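Local coordinates for TSC1 N-terminal domain (Chaetomium thermophilum, PDB 7A0M), which probably helps bring the TSC complex to lysosomal membranes by binding phosphoinositides, so that the complex can regulate mTORC1 signalling, at residues H376-P380 with N381-Y385; N190-N193 with A194-R198; N231-Q234 with S235-K238. All coordinates share one frame; numbering follows the deposited sequence.

Contact 1: residues H376-P380 with N381-Y385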
# COMPACT_ATOMS: atom_id res chain seq x y z
N HIS B 376 0.22 -1.12 4.10
CA HIS B 376 1.54 -1.02 3.48
C HIS B 376 1.43 -0.64 2.01
O HIS B 376 0.60 -1.20 1.28
CB HIS B 376 2.31 -2.33 3.64
CG HIS B 376 2.75 -2.60 5.04
ND1 HIS B 376 1.91 -3.10 6.01
CD2 HIS B 376 3.95 -2.43 5.65
CE1 HIS B 376 2.56 -3.23 7.15
NE2 HIS B 376 3.81 -2.83 6.95
N LEU B 377 2.28 0.29 1.60
CA LEU B 377 2.37 0.70 0.21
C LEU B 377 3.04 -0.40 -0.63
O LEU B 377 3.67 -1.32 -0.10
CB LEU B 377 3.18 1.99 0.08
CG LEU B 377 2.65 3.21 0.84
CD1 LEU B 377 3.74 4.26 0.97
CD2 LEU B 377 1.43 3.79 0.14
N LEU B 378 2.88 -0.29 -1.94
CA LEU B 378 3.60 -1.17 -2.86
C LEU B 378 5.10 -1.00 -2.68
O LEU B 378 5.62 0.12 -2.65
CB LEU B 378 3.20 -0.87 -4.30
CG LEU B 378 3.87 -1.74 -5.38
CD1 LEU B 378 3.43 -3.19 -5.26
CD2 LEU B 378 3.58 -1.19 -6.77
N HIS B 379 5.80 -2.13 -2.56
CA HIS B 379 7.23 -2.11 -2.28
C HIS B 379 8.02 -1.86 -3.57
O HIS B 379 7.66 -2.39 -4.62
CB HIS B 379 7.67 -3.44 -1.65
CG HIS B 379 8.98 -3.37 -0.95
ND1 HIS B 379 10.19 -3.29 -1.62
CD2 HIS B 379 9.29 -3.40 0.37
CE1 HIS B 379 11.17 -3.26 -0.74
NE2 HIS B 379 10.66 -3.33 0.47
N PRO B 380 9.08 -1.05 -3.51
CA PRO B 380 9.89 -0.82 -4.72
C PRO B 380 10.52 -2.07 -5.29
O PRO B 380 10.86 -2.08 -6.48
CB PRO B 380 10.96 0.18 -4.25
CG PRO B 380 10.41 0.79 -3.01
CD PRO B 380 9.53 -0.24 -2.37
N ASN B 381 10.69 -3.13 -4.49
CA ASN B 381 11.26 -4.37 -5.00
C ASN B 381 10.43 -4.95 -6.13
O ASN B 381 10.97 -5.63 -7.01
CB ASN B 381 11.41 -5.39 -3.87
CG ASN B 381 12.63 -5.14 -3.01
OD1 ASN B 381 13.16 -4.03 -2.98
ND2 ASN B 381 13.09 -6.18 -2.33
N PHE B 382 9.12 -4.70 -6.12
CA PHE B 382 8.26 -5.22 -7.17
C PHE B 382 8.55 -4.57 -8.52
O PHE B 382 8.10 -5.09 -9.55
CB PHE B 382 6.79 -5.04 -6.79
CG PHE B 382 6.34 -5.94 -5.67
CD1 PHE B 382 6.11 -7.29 -5.89
CD2 PHE B 382 6.15 -5.44 -4.39
CE1 PHE B 382 5.71 -8.12 -4.86
CE2 PHE B 382 5.74 -6.27 -3.35
CZ PHE B 382 5.52 -7.61 -3.59
N TYR B 383 9.29 -3.46 -8.55
CA TYR B 383 9.78 -2.85 -9.77
C TYR B 383 11.19 -3.26 -10.12
O TYR B 383 11.71 -2.83 -11.16
CB TYR B 383 9.86 -1.33 -9.63
CG TYR B 383 8.60 -0.51 -9.58
CD1 TYR B 383 7.37 -1.03 -9.93
CD2 TYR B 383 8.65 0.82 -9.18
CE1 TYR B 383 6.22 -0.25 -9.89
CE2 TYR B 383 7.53 1.60 -9.13
CZ TYR B 383 6.32 1.06 -9.48
OH TYR B 383 5.20 1.86 -9.43
N GLU B 384 11.83 -4.10 -9.32
CA GLU B 384 13.28 -4.17 -9.44
C GLU B 384 13.80 -5.60 -9.43
O GLU B 384 14.81 -5.91 -10.07
CB GLU B 384 13.89 -3.33 -8.32
CG GLU B 384 15.33 -2.94 -8.50
CD GLU B 384 15.67 -1.70 -7.68
OE1 GLU B 384 14.76 -1.14 -7.04
OE2 GLU B 384 16.85 -1.27 -7.69
N TYR B 385 13.12 -6.49 -8.71
CA TYR B 385 13.63 -7.83 -8.47
C TYR B 385 12.58 -8.87 -8.80
O TYR B 385 11.38 -8.59 -8.86
CB TYR B 385 14.07 -7.99 -7.01
CG TYR B 385 15.10 -6.98 -6.59
CD1 TYR B 385 16.43 -7.12 -6.96
CD2 TYR B 385 14.75 -5.86 -5.84
CE1 TYR B 385 17.38 -6.18 -6.59
CE2 TYR B 385 15.69 -4.93 -5.46
CZ TYR B 385 17.01 -5.09 -5.84
OH TYR B 385 17.95 -4.16 -5.47
O HOH W 1 12.39 0.54 -7.56

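Contact 2: residues N190-N193 with A194-R198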
# COMPACT_ATOMS: atom_id res chain seq x y z
N ASN B 190 26.82 -14.74 23.80
CA ASN B 190 27.13 -16.13 24.15
C ASN B 190 26.77 -16.40 25.61
O ASN B 190 26.15 -17.43 25.92
CB ASN B 190 28.61 -16.43 23.91
CG ASN B 190 28.86 -17.05 22.55
OD1 ASN B 190 29.73 -16.60 21.80
ND2 ASN B 190 28.10 -18.09 22.23
N ALA B 191 27.14 -15.49 26.51
CA ALA B 191 26.82 -15.66 27.92
C ALA B 191 25.32 -15.56 28.17
O ALA B 191 24.78 -16.25 29.03
CB ALA B 191 27.58 -14.62 28.75
N LEU B 192 24.63 -14.69 27.41
CA LEU B 192 23.19 -14.55 27.60
C LEU B 192 22.43 -15.78 27.11
O LEU B 192 21.35 -16.08 27.63
CB LEU B 192 22.69 -13.30 26.87
CG LEU B 192 21.22 -12.92 27.09
CD1 LEU B 192 20.98 -12.55 28.55
CD2 LEU B 192 20.80 -11.79 26.17
N ASN B 193 22.98 -16.49 26.13
CA ASN B 193 22.30 -17.66 25.58
C ASN B 193 22.05 -18.73 26.63
O ASN B 193 21.04 -19.44 26.57
CB ASN B 193 23.10 -18.23 24.41
CG ASN B 193 22.43 -19.43 23.77
OD1 ASN B 193 21.46 -19.29 23.01
ND2 ASN B 193 22.93 -20.62 24.07
N ALA B 194 22.96 -18.87 27.59
CA ALA B 194 22.77 -19.85 28.66
C ALA B 194 21.52 -19.55 29.47
O ALA B 194 20.79 -20.47 29.87
CB ALA B 194 24.00 -19.90 29.56
N PHE B 195 21.25 -18.27 29.74
CA PHE B 195 20.06 -17.89 30.48
C PHE B 195 18.80 -17.92 29.63
O PHE B 195 17.70 -18.05 30.18
CB PHE B 195 20.24 -16.50 31.10
CG PHE B 195 21.25 -16.46 32.22
CD1 PHE B 195 22.60 -16.28 31.95
CD2 PHE B 195 20.85 -16.61 33.53
CE1 PHE B 195 23.52 -16.25 32.98
CE2 PHE B 195 21.76 -16.58 34.57
CZ PHE B 195 23.10 -16.40 34.29
N VAL B 196 18.93 -17.79 28.31
CA VAL B 196 17.77 -17.94 27.43
C VAL B 196 17.30 -19.38 27.41
O VAL B 196 16.09 -19.65 27.30
CB VAL B 196 18.10 -17.42 26.02
CG1 VAL B 196 16.91 -17.61 25.09
CG2 VAL B 196 18.50 -15.95 26.08
N LEU B 197 18.22 -20.34 27.53
CA LEU B 197 17.85 -21.75 27.51
C LEU B 197 17.09 -22.18 28.76
O LEU B 197 16.42 -23.21 28.73
CB LEU B 197 19.09 -22.62 27.33
CG LEU B 197 19.79 -22.52 25.97
CD1 LEU B 197 21.11 -23.27 25.98
CD2 LEU B 197 18.88 -23.06 24.87
N ARG B 198 17.19 -21.42 29.84
CA ARG B 198 16.44 -21.71 31.06
C ARG B 198 15.09 -21.00 31.01
O ARG B 198 15.03 -19.78 30.82
CB ARG B 198 17.23 -21.30 32.30
CG ARG B 198 18.44 -22.17 32.61
CD ARG B 198 18.04 -23.60 32.98
NE ARG B 198 18.10 -24.52 31.84
CZ ARG B 198 17.04 -25.10 31.29
NH1 ARG B 198 15.82 -24.86 31.76
NH2 ARG B 198 17.20 -25.91 30.25

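Contact 3: residues N231-Q234 with S235-K238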
# COMPACT_ATOMS: atom_id res chain seq x y z
N ASN B 231 17.94 -19.62 19.13
CA ASN B 231 17.08 -19.84 20.28
C ASN B 231 15.99 -18.78 20.40
O ASN B 231 14.93 -19.05 20.98
CB ASN B 231 17.92 -19.89 21.56
CG ASN B 231 18.64 -21.21 21.73
OD1 ASN B 231 18.11 -22.27 21.40
ND2 ASN B 231 19.87 -21.15 22.23
N ILE B 232 16.23 -17.58 19.88
CA ILE B 232 15.16 -16.60 19.75
C ILE B 232 14.06 -17.15 18.84
O ILE B 232 12.87 -17.11 19.18
CB ILE B 232 15.71 -15.26 19.22
CG1 ILE B 232 16.71 -14.66 20.20
CG2 ILE B 232 14.57 -14.29 18.95
CD1 ILE B 232 17.53 -13.53 19.63
N LEU B 233 14.45 -17.66 17.67
CA LEU B 233 13.49 -18.26 16.76
C LEU B 233 12.84 -19.50 17.37
O LEU B 233 11.66 -19.78 17.14
CB LEU B 233 14.17 -18.62 15.44
CG LEU B 233 14.89 -17.48 14.72
CD1 LEU B 233 15.34 -17.91 13.33
CD2 LEU B 233 14.02 -16.23 14.64
N GLN B 234 13.61 -20.26 18.16
CA GLN B 234 13.06 -21.46 18.79
C GLN B 234 12.00 -21.11 19.82
O GLN B 234 10.98 -21.80 19.93
CB GLN B 234 14.20 -22.26 19.43
CG GLN B 234 13.80 -23.64 19.92
CD GLN B 234 14.95 -24.62 19.89
OE1 GLN B 234 14.80 -25.78 20.25
NE2 GLN B 234 16.11 -24.16 19.42
N SER B 235 12.21 -20.04 20.59
CA SER B 235 11.18 -19.56 21.51
C SER B 235 9.93 -19.12 20.75
O SER B 235 8.80 -19.40 21.17
CB SER B 235 11.72 -18.42 22.36
OG SER B 235 10.71 -17.89 23.21
N LEU B 236 10.12 -18.43 19.62
CA LEU B 236 8.99 -17.97 18.83
C LEU B 236 8.18 -19.13 18.25
O LEU B 236 6.98 -18.98 17.99
CB LEU B 236 9.48 -17.06 17.70
CG LEU B 236 9.97 -15.67 18.13
CD1 LEU B 236 10.87 -15.07 17.06
CD2 LEU B 236 8.79 -14.75 18.40
N GLN B 237 8.82 -20.29 18.05
CA GLN B 237 8.13 -21.44 17.48
C GLN B 237 7.49 -22.34 18.52
O GLN B 237 6.52 -23.04 18.21
CB GLN B 237 9.11 -22.28 16.64
CG GLN B 237 9.57 -21.63 15.35
CD GLN B 237 10.49 -22.54 14.56
OE1 GLN B 237 11.60 -22.16 14.19
NE2 GLN B 237 10.04 -23.76 14.30
N LYS B 238 8.01 -22.36 19.75
CA LYS B 238 7.61 -23.37 20.72
C LYS B 238 6.98 -22.81 21.98
O LYS B 238 6.02 -23.41 22.48
CB LYS B 238 8.83 -24.22 21.11
CG LYS B 238 9.47 -24.97 19.96
CD LYS B 238 10.75 -25.66 20.41
CE LYS B 238 11.43 -26.39 19.26
NZ LYS B 238 12.50 -27.30 19.74

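Contact 1: residues H376-P380 with N381-Y385
With CG of His379 turned anti to its backbone N (chi1 -162°) and CG of Asn381 beside its own (chi1 -80°), imidazole and amide lie side by side, pointing the same way, their planes 72° apart. The ring edge serves the backbone: Asn381 N donates to His379 ND1 at 2.9 Å, nearly straight and in the plane of the imidazole. With ND1 accepting, the ring proton is probably on NE2, which bonds to Gly332 O; both ring nitrogens are bonded, which should fix the ring's rotation. Asn381 sends ND2 to Glu390. The turn itself is 3-10: Phe382 N bonds to His379 O at 3.1 Å and Tyr383 N to Pro380 O at 2.9 Å. A water joins Pro380 O to Glu384 OE1, donating to both. On the apolar side, Leu378 reaches CD1 obliquely to Phe382 CD2 (3.6 Å), and CD2 more loosely to Tyr383 CE1 (4.2 Å). These residues also line the dimer interface, where Phe382 meets Phe382 of the second subunit and Leu378 O and Tyr383 O accept from Arg373 and Arg366 of that subunit.

Contact 2: residues N190-N193 with A194-R198
Leu192 O takes two backbone donors from the following turn: Val196 N at 3.0 Å, and Phe195 N, whose strongly bent approach (122° at the hydrogen) makes a weak bond. One residue on, Leu197 N donates to Asn193 O at 3.1 Å. The Val196 and Leu197 bonds are i to i+4 links of the alpha-helical kind.

Apolar and carbon-to-carbonyl contacts follow the same i to i+4 spacing. Leu192 and Val196 meet on one side, CG to CG2 at 4.2 Å, while Val196 CG2 also sits 3.2 Å from Leu192 O. That methyl lies beside the backbone N of its own residue because CG1 takes the anti place (chi1 178°), which turns CG2 back over the preceding turn. This is the last stretch of helix 185-196 in an all-helical domain; Leu192 and Val196 pack on helix 199-214, whereas Ala191 and Phe195 face helix 142-153. The Phe195 ring presents an edge to Ala191 O, with CD1 3.6 Å from that oxygen, which lies near the ring plane.

Amide contacts come from Asn193. Its ND2 lies 3.7 Å from Leu197 CD1, so the amide nitrogen packs against a methyl of the next turn; Leu197 CG also lies 3.4 Å from the backbone oxygen, Asn193 O. OD1 probably accepts from Asn231 ND2 of helix 228-238, a bond that would limit the amide's rotation.

Among the charged and polar groups, Arg198 NH1 forms a salt bridge with Asp307 OD2, and Val196 O accepts from Arg202 NE of helix 199-214.

Contact 3: residues N231-Q234 with S235-K238
Ser235 and Asn231 join successive turns of helix 228-238, an alpha-helix of this all-helical domain: Ser235 N donates to Asn231 O at 2.9 Å. CB of Ser235 rests near the carbonyl oxygens of Asn231 and Ile232, and its OG bonds to Asp239 just beyond the segment. Leu236 N follows with a bond to Ile232 O of 3.1 Å. The Leu236 side chain leans back over the preceding turn, since CG stands beside its own backbone N (chi1 -72°); CD1 thereby meets both Leu233 CD2, at 4.1 Å, and Ile232 CG2, at 4.2 Å. This apolar face is covered by neighbouring helices: Leu233 and Leu236 pack on helices 242-255 and 267-278, and Ile232 on helices 199-214 and 242-255. Gln237 N makes only weak bonds, to Leu233 O and to Gln234 O, while its CG lies 3.3 Å from Leu233 O. At Lys238, the backbone N reaches Gln234 O in another weak bond, and the aliphatic chain runs over the same oxygen, with CB at 3.4 Å. Both long side chains are extended, and they cross on the helix surface; Lys238 CD and CE brush CG of Gln234. Beyond this apolar stretch the ends converge, Lys238 NZ donating to Gln234 OE1 at 2.8 Å, with the ammonium nitrogen tilted 31° from the amide plane.

In the fold
Contacts 2 and 3 belong to neighbouring helices and touch directly: Asn193 OD1 and Asn231 ND2 are 2.6 Å apart, a probable hydrogen bond, and Leu197 CD2 packs on Asn231 ND2 at 3.4 Å. Their centres are 13 Å apart, and both also lean on helix 199-214, which lies between them in the chain. Contact 1 stands apart, near the C-terminal end of this N-terminal domain construct, with its centre about 29 Å from that of contact 3 and 38 Å from that of contact 2; the nearest atoms are about 17 Å and 27 Å away. Contact 1 meets the second subunit, whereas contact 3 is buried and contact 2 partly buried, and no other chain of the assembly touches either.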